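PDB 6E0O: cGAS/DncV-like nucleotidyltransferase in E. coli homolog from Elizabethkingia meningoseptica ATCC 13253 = NBRC 12535, which synthesises cyclic dinucleotides such as 3',3'-c-di-AMP as second messengers in a CBASS antiviral defence system of bacteria. Local coordinates for residues A[196-206]-A[281-289]; A[222-231]-A[242-251]. All blocks are in the same frame, centred on the assembly; numbering follows the deposited sequence.

Contact 1: A[196-206]-A[281-289]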
loop_
_atom_site.group_PDB
_atom_site.type_symbol
_atom_site.label_atom_id
_atom_site.label_comp_id
_atom_site.label_asym_id
_atom_site.label_seq_id
_atom_site.Cartn_x
_atom_site.Cartn_y
_atom_site.Cartn_z
ATOM N N LEU A 196 -8.313 -8.739 -6.525
ATOM C CA LEU A 196 -7.693 -9.645 -5.567
ATOM C C LEU A 196 -7.777 -9.114 -4.139
ATOM O O LEU A 196 -7.868 -9.909 -3.203
ATOM C CB LEU A 196 -6.256 -9.956 -5.985
ATOM C CG LEU A 196 -6.166 -10.823 -7.248
ATOM C CD1 LEU A 196 -4.710 -10.934 -7.691
ATOM C CD2 LEU A 196 -6.736 -12.209 -7.053
ATOM N N LYS A 197 -7.752 -7.790 -3.952
ATOM C CA LYS A 197 -7.995 -7.232 -2.622
ATOM C C LYS A 197 -9.422 -7.510 -2.161
ATOM O O LYS A 197 -9.655 -7.821 -0.987
ATOM C CB LYS A 197 -7.682 -5.732 -2.604
ATOM C CG LYS A 197 -6.186 -5.418 -2.694
ATOM C CD LYS A 197 -5.894 -3.924 -2.692
ATOM C CE LYS A 197 -6.229 -3.266 -1.373
ATOM N NZ LYS A 197 -5.695 -1.872 -1.317
ATOM N N VAL A 198 -10.397 -7.394 -3.064
ATOM C CA VAL A 198 -11.773 -7.742 -2.714
ATOM C C VAL A 198 -11.856 -9.201 -2.285
ATOM O O VAL A 198 -12.472 -9.534 -1.267
ATOM C CB VAL A 198 -12.713 -7.456 -3.893
ATOM C CG1 VAL A 198 -14.071 -8.128 -3.676
ATOM C CG2 VAL A 198 -12.879 -5.966 -4.097
ATOM N N VAL A 199 -11.243 -10.097 -3.060
ATOM C CA VAL A 199 -11.277 -11.513 -2.709
ATOM C C VAL A 199 -10.582 -11.749 -1.371
ATOM O O VAL A 199 -11.052 -12.539 -0.543
ATOM C CB VAL A 199 -10.685 -12.364 -3.848
ATOM C CG1 VAL A 199 -10.604 -13.817 -3.431
ATOM C CG2 VAL A 199 -11.522 -12.212 -5.115
ATOM N N ASN A 200 -9.451 -11.079 -1.147
ATOM C CA ASN A 200 -8.761 -11.179 0.139
ATOM C C ASN A 200 -9.696 -10.826 1.295
ATOM O O ASN A 200 -9.805 -11.578 2.274
ATOM C CB ASN A 200 -7.530 -10.269 0.123
ATOM C CG ASN A 200 -6.645 -10.442 1.331
ATOM O OD1 ASN A 200 -6.492 -11.537 1.863
ATOM N ND2 ASN A 200 -6.048 -9.349 1.771
ATOM N N TYR A 201 -10.381 -9.681 1.221
ATOM C CA TYR A 201 -11.269 -9.288 2.310
ATOM C C TYR A 201 -12.399 -10.297 2.498
ATOM O O TYR A 201 -12.803 -10.594 3.630
ATOM C CB TYR A 201 -11.842 -7.897 2.047
ATOM C CG TYR A 201 -10.832 -6.779 2.194
ATOM C CD1 TYR A 201 -9.968 -6.723 3.286
ATOM C CD2 TYR A 201 -10.738 -5.780 1.239
ATOM C CE1 TYR A 201 -9.043 -5.704 3.415
ATOM C CE2 TYR A 201 -9.823 -4.756 1.361
ATOM C CZ TYR A 201 -8.975 -4.723 2.446
ATOM O OH TYR A 201 -8.060 -3.700 2.560
ATOM N N ARG A 202 -12.931 -10.830 1.392
ATOM C CA ARG A 202 -13.995 -11.827 1.494
ATOM C C ARG A 202 -13.497 -13.101 2.161
ATOM O O ARG A 202 -14.185 -13.668 3.021
ATOM C CB ARG A 202 -14.567 -12.133 0.112
ATOM C CG ARG A 202 -15.434 -11.017 -0.421
ATOM C CD ARG A 202 -15.720 -11.171 -1.907
ATOM N NE ARG A 202 -16.793 -10.276 -2.313
ATOM C CZ ARG A 202 -18.035 -10.658 -2.605
ATOM N NH1 ARG A 202 -18.385 -11.937 -2.577
ATOM N NH2 ARG A 202 -18.926 -9.749 -2.956
ATOM N N LEU A 203 -12.305 -13.563 1.779
ATOM C CA LEU A 203 -11.740 -14.758 2.386
ATOM C C LEU A 203 -11.448 -14.538 3.863
ATOM O O LEU A 203 -11.653 -15.439 4.683
ATOM C CB LEU A 203 -10.477 -15.167 1.638
ATOM C CG LEU A 203 -10.672 -15.670 0.209
ATOM C CD1 LEU A 203 -9.325 -15.775 -0.479
ATOM C CD2 LEU A 203 -11.385 -17.012 0.204
ATOM N N ILE A 204 -10.979 -13.343 4.229
ATOM C CA ILE A 204 -10.759 -13.031 5.641
ATOM C C ILE A 204 -12.086 -13.039 6.391
ATOM O O ILE A 204 -12.211 -13.634 7.464
ATOM C CB ILE A 204 -10.035 -11.678 5.785
ATOM C CG1 ILE A 204 -8.625 -11.756 5.197
ATOM C CG2 ILE A 204 -9.983 -11.238 7.259
ATOM C CD1 ILE A 204 -7.972 -10.401 5.020
ATOM N N ASP A 205 -13.097 -12.368 5.833
ATOM C CA ASP A 205 -14.397 -12.291 6.498
ATOM C C ASP A 205 -15.010 -13.673 6.680
ATOM O O ASP A 205 -15.680 -13.938 7.687
ATOM C CB ASP A 205 -15.345 -11.400 5.693
ATOM C CG ASP A 205 -14.991 -9.935 5.786
ATOM O OD1 ASP A 205 -14.114 -9.584 6.602
ATOM O OD2 ASP A 205 -15.585 -9.130 5.037
ATOM N N ASP A 206 -14.795 -14.564 5.713
ATOM C CA ASP A 206 -15.307 -15.924 5.776
ATOM C C ASP A 206 -14.488 -16.822 6.693
ATOM O O ASP A 206 -14.878 -17.975 6.910
ATOM C CB ASP A 206 -15.296 -16.555 4.379
ATOM C CG ASP A 206 -16.347 -15.977 3.459
ATOM O OD1 ASP A 206 -17.292 -15.314 3.947
ATOM O OD2 ASP A 206 -16.222 -16.192 2.232
ATOM N N PHE A 281 -2.363 -18.263 -1.112
ATOM C CA PHE A 281 -3.355 -17.234 -1.410
ATOM C C PHE A 281 -3.915 -17.410 -2.822
ATOM O O PHE A 281 -5.124 -17.322 -3.033
ATOM C CB PHE A 281 -2.744 -15.846 -1.200
ATOM C CG PHE A 281 -3.687 -14.723 -1.527
ATOM C CD1 PHE A 281 -4.839 -14.528 -0.787
ATOM C CD2 PHE A 281 -3.422 -13.864 -2.576
ATOM C CE1 PHE A 281 -5.712 -13.502 -1.090
ATOM C CE2 PHE A 281 -4.295 -12.846 -2.887
ATOM C CZ PHE A 281 -5.436 -12.660 -2.142
ATOM N N MET A 282 -3.047 -17.650 -3.808
ATOM C CA MET A 282 -3.539 -17.858 -5.171
ATOM C C MET A 282 -4.491 -19.050 -5.242
ATOM O O MET A 282 -5.511 -19.008 -5.934
ATOM C CB MET A 282 -2.361 -18.088 -6.124
ATOM C CG MET A 282 -1.558 -16.857 -6.478
ATOM S SD MET A 282 -2.539 -15.568 -7.267
ATOM C CE MET A 282 -2.731 -14.482 -5.884
ATOM N N GLN A 283 -4.154 -20.142 -4.558
ATOM C CA GLN A 283 -5.037 -21.299 -4.540
ATOM C C GLN A 283 -6.396 -20.939 -3.955
ATOM O O GLN A 283 -7.439 -21.340 -4.486
ATOM C CB GLN A 283 -4.385 -22.405 -3.724
ATOM C CG GLN A 283 -5.257 -23.590 -3.476
ATOM C CD GLN A 283 -4.507 -24.676 -2.748
ATOM O OE1 GLN A 283 -4.333 -24.621 -1.532
ATOM N NE2 GLN A 283 -4.042 -25.659 -3.489
ATOM N N LYS A 284 -6.406 -20.212 -2.835
ATOM C CA LYS A 284 -7.672 -19.837 -2.217
ATOM C C LYS A 284 -8.486 -18.942 -3.142
ATOM O O LYS A 284 -9.713 -19.081 -3.235
ATOM C CB LYS A 284 -7.426 -19.135 -0.883
ATOM C CG LYS A 284 -6.819 -20.013 0.190
ATOM C CD LYS A 284 -7.771 -21.087 0.647
ATOM C CE LYS A 284 -7.261 -21.733 1.926
ATOM N NZ LYS A 284 -8.082 -22.903 2.314
ATOM N N CYS A 285 -7.816 -18.023 -3.840
ATOM C CA CYS A 285 -8.515 -17.173 -4.797
ATOM C C CYS A 285 -9.103 -18.006 -5.924
ATOM O O CYS A 285 -10.262 -17.824 -6.309
ATOM C CB CYS A 285 -7.568 -16.116 -5.361
ATOM S SG CYS A 285 -7.069 -14.837 -4.189
ATOM N N TRP A 286 -8.293 -18.896 -6.499
ATOM C CA TRP A 286 -8.767 -19.751 -7.582
ATOM C C TRP A 286 -10.006 -20.531 -7.171
ATOM O O TRP A 286 -10.999 -20.577 -7.907
ATOM C CB TRP A 286 -7.644 -20.705 -7.968
ATOM C CG TRP A 286 -7.967 -21.643 -9.075
ATOM C CD1 TRP A 286 -8.444 -22.911 -8.960
ATOM C CD2 TRP A 286 -7.791 -21.399 -10.471
ATOM N NE1 TRP A 286 -8.586 -23.473 -10.205
ATOM C CE2 TRP A 286 -8.191 -22.563 -11.150
ATOM C CE3 TRP A 286 -7.339 -20.305 -11.213
ATOM C CZ2 TRP A 286 -8.151 -22.667 -12.532
ATOM C CZ3 TRP A 286 -7.303 -20.406 -12.585
ATOM C CH2 TRP A 286 -7.703 -21.579 -13.232
ATOM N N ASN A 287 -9.965 -21.143 -5.989
ATOM C CA ASN A 287 -11.089 -21.944 -5.523
ATOM C C ASN A 287 -12.319 -21.080 -5.267
ATOM O O ASN A 287 -13.442 -21.469 -5.613
ATOM C CB ASN A 287 -10.697 -22.687 -4.244
ATOM C CG ASN A 287 -9.650 -23.754 -4.478
ATOM O OD1 ASN A 287 -9.383 -24.141 -5.611
ATOM N ND2 ASN A 287 -9.067 -24.257 -3.394
ATOM N N TYR A 288 -12.128 -19.909 -4.659
ATOM C CA TYR A 288 -13.246 -19.022 -4.365
ATOM C C TYR A 288 -13.907 -18.540 -5.642
ATOM O O TYR A 288 -15.137 -18.464 -5.727
ATOM C CB TYR A 288 -12.738 -17.825 -3.567
ATOM C CG TYR A 288 -13.835 -16.891 -3.122
ATOM C CD1 TYR A 288 -14.578 -17.167 -1.990
ATOM C CD2 TYR A 288 -14.121 -15.729 -3.822
ATOM C CE1 TYR A 288 -15.577 -16.323 -1.559
ATOM C CE2 TYR A 288 -15.120 -14.873 -3.402
ATOM C CZ TYR A 288 -15.852 -15.186 -2.267
ATOM O OH TYR A 288 -16.852 -14.349 -1.834
ATOM N N LEU A 289 -13.101 -18.183 -6.641
ATOM C CA LEU A 289 -13.622 -17.670 -7.898
ATOM C C LEU A 289 -14.247 -18.753 -8.763
ATOM O O LEU A 289 -15.112 -18.441 -9.587
ATOM C CB LEU A 289 -12.499 -16.952 -8.646
ATOM C CG LEU A 289 -12.016 -15.678 -7.939
ATOM C CD1 LEU A 289 -10.653 -15.224 -8.460
ATOM C CD2 LEU A 289 -13.045 -14.562 -8.062
HETATM O O HOH W 1 -17.817 -14.763 0.577
#

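Contact 2: A[222-231]-A[242-251]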
loop_
_atom_site.group_PDB
_atom_site.type_symbol
_atom_site.label_atom_id
_atom_site.label_comp_id
_atom_site.label_asym_id
_atom_site.label_seq_id
_atom_site.Cartn_x
_atom_site.Cartn_y
_atom_site.Cartn_z
ATOM N N LEU A 222 2.878 -8.886 -6.199
ATOM C CA LEU A 222 2.684 -10.131 -6.937
ATOM C C LEU A 222 2.135 -9.851 -8.328
ATOM O O LEU A 222 2.656 -10.361 -9.325
ATOM C CB LEU A 222 1.732 -11.060 -6.192
ATOM C CG LEU A 222 2.238 -11.628 -4.867
ATOM C CD1 LEU A 222 1.084 -12.327 -4.150
ATOM C CD2 LEU A 222 3.400 -12.565 -5.081
ATOM N N VAL A 223 1.064 -9.058 -8.417
ATOM C CA VAL A 223 0.470 -8.798 -9.722
ATOM C C VAL A 223 1.438 -8.012 -10.599
ATOM O O VAL A 223 1.447 -8.175 -11.825
ATOM C CB VAL A 223 -0.895 -8.100 -9.564
ATOM C CG1 VAL A 223 -1.542 -7.895 -10.915
ATOM C CG2 VAL A 223 -1.815 -8.910 -8.657
ATOM N N TYR A 224 2.267 -7.167 -9.991
ATOM C CA TYR A 224 3.213 -6.352 -10.739
ATOM C C TYR A 224 4.169 -7.217 -11.547
ATOM O O TYR A 224 4.622 -6.806 -12.622
ATOM C CB TYR A 224 4.003 -5.449 -9.771
ATOM C CG TYR A 224 4.975 -4.538 -10.486
ATOM C CD1 TYR A 224 4.530 -3.379 -11.099
ATOM C CD2 TYR A 224 6.325 -4.848 -10.586
ATOM C CE1 TYR A 224 5.400 -2.557 -11.786
ATOM C CE2 TYR A 224 7.194 -4.032 -11.266
ATOM C CZ TYR A 224 6.729 -2.891 -11.857
ATOM O OH TYR A 224 7.602 -2.080 -12.539
ATOM N N ASN A 225 4.499 -8.406 -11.050
ATOM C CA ASN A 225 5.459 -9.277 -11.715
ATOM C C ASN A 225 4.837 -10.145 -12.800
ATOM O O ASN A 225 5.567 -10.869 -13.490
ATOM C CB ASN A 225 6.204 -10.132 -10.684
ATOM C CG ASN A 225 7.248 -9.336 -9.917
ATOM O OD1 ASN A 225 8.427 -9.325 -10.271
ATOM N ND2 ASN A 225 6.818 -8.659 -8.859
ATOM N N VAL A 226 3.528 -10.079 -12.983
ATOM C CA VAL A 226 2.902 -10.776 -14.113
ATOM C C VAL A 226 3.218 -10.015 -15.378
ATOM O O VAL A 226 2.975 -8.791 -15.443
ATOM C CB VAL A 226 1.388 -10.873 -13.891
ATOM C CG1 VAL A 226 0.708 -11.483 -15.115
ATOM C CG2 VAL A 226 1.077 -11.682 -12.646
ATOM N N PRO A 227 3.762 -10.642 -16.428
ATOM C CA PRO A 227 4.136 -9.888 -17.624
ATOM C C PRO A 227 2.952 -9.162 -18.243
ATOM O O PRO A 227 1.814 -9.634 -18.209
ATOM C CB PRO A 227 4.694 -10.956 -18.567
ATOM C CG PRO A 227 5.232 -12.014 -17.629
ATOM C CD PRO A 227 4.209 -12.052 -16.510
ATOM N N ASN A 228 3.246 -7.998 -18.818
ATOM C CA ASN A 228 2.203 -7.167 -19.404
ATOM C C ASN A 228 1.361 -7.920 -20.427
ATOM O O ASN A 228 0.166 -7.637 -20.557
ATOM C CB ASN A 228 2.830 -5.946 -20.076
ATOM C CG ASN A 228 3.263 -4.887 -19.086
ATOM O OD1 ASN A 228 3.096 -5.030 -17.870
ATOM N ND2 ASN A 228 3.822 -3.805 -19.604
ATOM N N ASN A 229 1.959 -8.858 -21.172
ATOM C CA ASN A 229 1.220 -9.549 -22.225
ATOM C C ASN A 229 0.208 -10.561 -21.687
ATOM O O ASN A 229 -0.469 -11.205 -22.493
ATOM C CB ASN A 229 2.165 -10.182 -23.252
ATOM C CG ASN A 229 2.935 -11.363 -22.710
ATOM O OD1 ASN A 229 2.740 -11.802 -21.583
ATOM N ND2 ASN A 229 3.821 -11.901 -23.542
ATOM N N GLN A 230 0.062 -10.691 -20.364
ATOM C CA GLN A 230 -0.990 -11.515 -19.781
ATOM C C GLN A 230 -2.278 -10.736 -19.555
ATOM O O GLN A 230 -3.300 -11.337 -19.213
ATOM C CB GLN A 230 -0.539 -12.077 -18.429
ATOM C CG GLN A 230 0.688 -12.943 -18.484
ATOM C CD GLN A 230 0.424 -14.237 -19.210
ATOM O OE1 GLN A 230 -0.552 -14.937 -18.926
ATOM N NE2 GLN A 230 1.286 -14.565 -20.161
ATOM N N PHE A 231 -2.245 -9.413 -19.696
ATOM C CA PHE A 231 -3.408 -8.568 -19.454
ATOM C C PHE A 231 -4.120 -8.350 -20.785
ATOM O O PHE A 231 -3.556 -7.767 -21.713
ATOM C CB PHE A 231 -2.959 -7.260 -18.796
ATOM C CG PHE A 231 -2.326 -7.460 -17.434
ATOM C CD1 PHE A 231 -0.990 -7.798 -17.323
ATOM C CD2 PHE A 231 -3.069 -7.323 -16.275
ATOM C CE1 PHE A 231 -0.399 -7.993 -16.092
ATOM C CE2 PHE A 231 -2.482 -7.517 -15.029
ATOM C CZ PHE A 231 -1.144 -7.852 -14.940
ATOM N N ASN A 242 -5.330 -15.534 -16.079
ATOM C CA ASN A 242 -3.911 -15.480 -16.416
ATOM C C ASN A 242 -3.072 -15.031 -15.224
ATOM O O ASN A 242 -1.996 -15.583 -14.971
ATOM C CB ASN A 242 -3.670 -14.491 -17.555
ATOM C CG ASN A 242 -4.147 -14.979 -18.891
ATOM O OD1 ASN A 242 -4.509 -16.144 -19.062
ATOM N ND2 ASN A 242 -4.130 -14.085 -19.868
ATOM N N VAL A 243 -3.540 -14.009 -14.497
ATOM C CA VAL A 243 -2.800 -13.471 -13.358
ATOM C C VAL A 243 -2.629 -14.533 -12.284
ATOM O O VAL A 243 -1.524 -14.750 -11.769
ATOM C CB VAL A 243 -3.524 -12.226 -12.812
ATOM C CG1 VAL A 243 -3.018 -11.857 -11.420
ATOM C CG2 VAL A 243 -3.330 -11.044 -13.752
ATOM N N ILE A 244 -3.728 -15.193 -11.911
ATOM C CA ILE A 244 -3.664 -16.182 -10.838
ATOM C C ILE A 244 -2.763 -17.345 -11.243
ATOM O O ILE A 244 -1.898 -17.784 -10.474
ATOM C CB ILE A 244 -5.075 -16.648 -10.434
ATOM C CG1 ILE A 244 -5.864 -15.478 -9.833
ATOM C CG2 ILE A 244 -4.984 -17.819 -9.474
ATOM C CD1 ILE A 244 -7.345 -15.751 -9.612
ATOM N N VAL A 245 -2.957 -17.868 -12.461
ATOM C CA VAL A 245 -2.152 -19.004 -12.907
ATOM C C VAL A 245 -0.676 -18.628 -12.953
ATOM O O VAL A 245 0.193 -19.401 -12.530
ATOM C CB VAL A 245 -2.643 -19.510 -14.276
ATOM C CG1 VAL A 245 -1.666 -20.540 -14.848
ATOM C CG2 VAL A 245 -4.035 -20.103 -14.161
ATOM N N LYS A 246 -0.361 -17.434 -13.465
ATOM C CA LYS A 246 1.039 -17.041 -13.583
ATOM C C LYS A 246 1.706 -16.936 -12.214
ATOM O O LYS A 246 2.813 -17.447 -12.014
ATOM C CB LYS A 246 1.153 -15.721 -14.345
ATOM C CG LYS A 246 2.577 -15.194 -14.487
ATOM C CD LYS A 246 3.519 -16.177 -15.145
ATOM C CE LYS A 246 4.861 -15.530 -15.477
ATOM N NZ LYS A 246 5.938 -16.555 -15.676
ATOM N N ILE A 247 1.054 -16.271 -11.255
ATOM C CA ILE A 247 1.652 -16.142 -9.927
ATOM C C ILE A 247 1.806 -17.516 -9.284
ATOM O O ILE A 247 2.853 -17.850 -8.728
ATOM C CB ILE A 247 0.825 -15.187 -9.047
ATOM C CG1 ILE A 247 0.842 -13.777 -9.629
ATOM C CG2 ILE A 247 1.357 -15.174 -7.617
ATOM C CD1 ILE A 247 -0.229 -12.861 -9.066
ATOM N N TYR A 248 0.750 -18.325 -9.346
ATOM C CA TYR A 248 0.769 -19.668 -8.772
ATOM C C TYR A 248 1.935 -20.472 -9.319
ATOM O O TYR A 248 2.729 -21.033 -8.556
ATOM C CB TYR A 248 -0.578 -20.311 -9.090
ATOM C CG TYR A 248 -0.876 -21.701 -8.612
ATOM C CD1 TYR A 248 -0.493 -22.805 -9.353
ATOM C CD2 TYR A 248 -1.656 -21.912 -7.489
ATOM C CE1 TYR A 248 -0.833 -24.089 -8.955
ATOM C CE2 TYR A 248 -2.006 -23.185 -7.094
ATOM C CZ TYR A 248 -1.590 -24.273 -7.828
ATOM O OH TYR A 248 -1.960 -25.534 -7.436
ATOM N N GLU A 249 2.070 -20.515 -10.646
ATOM C CA GLU A 249 3.150 -21.282 -11.250
ATOM C C GLU A 249 4.507 -20.686 -10.899
ATOM O O GLU A 249 5.455 -21.421 -10.591
ATOM C CB GLU A 249 2.950 -21.369 -12.764
ATOM C CG GLU A 249 1.748 -22.218 -13.156
ATOM C CD GLU A 249 1.599 -22.396 -14.652
ATOM O OE1 GLU A 249 2.427 -21.845 -15.406
ATOM O OE2 GLU A 249 0.640 -23.079 -15.070
ATOM N N ASP A 250 4.614 -19.353 -10.916
ATOM C CA ASP A 250 5.873 -18.709 -10.557
ATOM C C ASP A 250 6.293 -19.063 -9.135
ATOM O O ASP A 250 7.485 -19.220 -8.859
ATOM C CB ASP A 250 5.756 -17.191 -10.709
ATOM C CG ASP A 250 5.885 -16.727 -12.139
ATOM O OD1 ASP A 250 6.299 -17.516 -13.024
ATOM O OD2 ASP A 250 5.571 -15.549 -12.377
ATOM N N MET A 251 5.330 -19.167 -8.211
ATOM C CA MET A 251 5.673 -19.501 -6.833
ATOM C C MET A 251 6.171 -20.939 -6.738
ATOM O O MET A 251 7.165 -21.212 -6.059
ATOM C CB MET A 251 4.485 -19.281 -5.897
ATOM C CG MET A 251 4.032 -17.822 -5.822
ATOM S SD MET A 251 5.299 -16.610 -5.363
ATOM C CE MET A 251 5.840 -16.070 -6.982
HETATM O O HOH W 2 6.607 -13.548 -13.745
HETATM O O HOH W 3 -0.935 -17.046 -17.117
#

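Contact 1: A[196-206]-A[281-289]
Tyr288 reaches from helix 275-289 across the flank of helix 188-205. Its CB lies beside Leu203 CD2, which slides past the side chain in the opposing direction and comes to 3.9 Å from CD1 of the tyrosine ring. At CD2 the ring meets Val199 CG1. Farther out, CZ passes the CB and CD of Arg202, and the hydroxyl takes a hydrogen bond from Arg202 NH1 to Tyr288 OH, 3.0 Å and close to straight at 163°. That oxygen sits in the guanidinium plane, at its edge, while the plane is steeply turned against the ring. With CG placed opposite the backbone N (chi1 -176°), the tyrosine projects from its helix far enough to make this bond.

Behind the tyrosine the surface is mostly apolar. Leu203 enters a hole formed by Phe281, Lys284, Cys285 and Tyr288, a knobs-into-holes fit with CD1 3.9 Å from Lys284 CB. Cys285 SG touches Val199 CG1 at 3.8 Å and Leu196 CD2 at 3.9 Å, and the same sulfur overlies one face of the Phe281 ring near its rim. In the ring plane, at the edge, is Leu196 O. Asn200 crosses Phe281 with amide and ring about perpendicular, OD1 lying 3.6 Å from CE1.

Segments 196-205 and 281-289 run at 88° to each other, joining the helix that carries Lys197 of the nucleotide site to the last helix. The chemistry is divided: an apolar core of Leu196, Val199, Leu203, Cys285 and Leu289, and a polar margin where Tyr288 OH takes the arginine N-H and shares a water with Asp206 OD2.

Contact 2: A[222-231]-A[242-251]
The Phe231 ring lies against Val243, meeting it obliquely: CE2 of the phenylalanine is 3.8 Å from Val243 CG2. At the ring's edge, in its plane, lie Val226 O and the carbonyl carbon of Asn228, both from its own segment. The amides of Gln230 and Asn242 are the other flat groups, their planes 61° apart. They do not pair with each other. Instead Asn242 ND2 gives a hydrogen bond to Gln230 O, 2.9 Å and almost linear at 176°, with the acceptor in the asparagine's amide plane and the donor tilted 24° from the carbonyl plane. Gln230, bent at chi2, folds OE1 back to 3.4 Å from Asn242 CB, and a water links that OE1 to Asn242 O.

Val226 continues the packing. Its CG2 presses on Ile247 CG1 at 3.7 Å, the two side chains crossing at about a right angle, and also faces Val243. Ile247 CD1 runs on to Leu222 CB, 3.9 Å away. At the outer side, the aliphatic part of Lys246 crosses Pro227, with Lys246 CE 3.7 Å from Pro227 CD. Lys246 NZ makes a salt bridge of 2.8 Å with Asp250 OD1 one turn on, on the syn side of the carboxylate. Asp250 OD2 shares a water with Asn225 O and also hydrogen-bonds to Tyr257 OH.

The contact joins the end of helix 216-224, with its following turn, to helix 236-252. Val223 turns to Leu196 and Val193 of helix 188-205, Phe231 touches helix 171-184 through Lys181, and Ile247 reaches Met282 of helix 275-289.

Overall arrangement
Contact 2 is nested in the chain loop that contact 1 closes, and their centres are 16 Å apart within a group of packed helices. They touch directly: Leu289 CD1 packs 3.5 Å from Ile244 CD1, Met282 CG 3.6 Å from Ile247 CG2, and Leu196 CD1 3.7 Å from Val223 CG2, so the hydrophobic core runs through both. Contact 1 is the nearer to the nucleotide: Lys197, a probable GTP-binding residue on segment 196-206, hydrogen-bonds through NZ to the bound ligand and to Ser216 OG, whereas the nearest atom of contact 2 is about 15 Å from the bound nucleic acid. Asn200's side chain is about 12 Å from the magnesium ion.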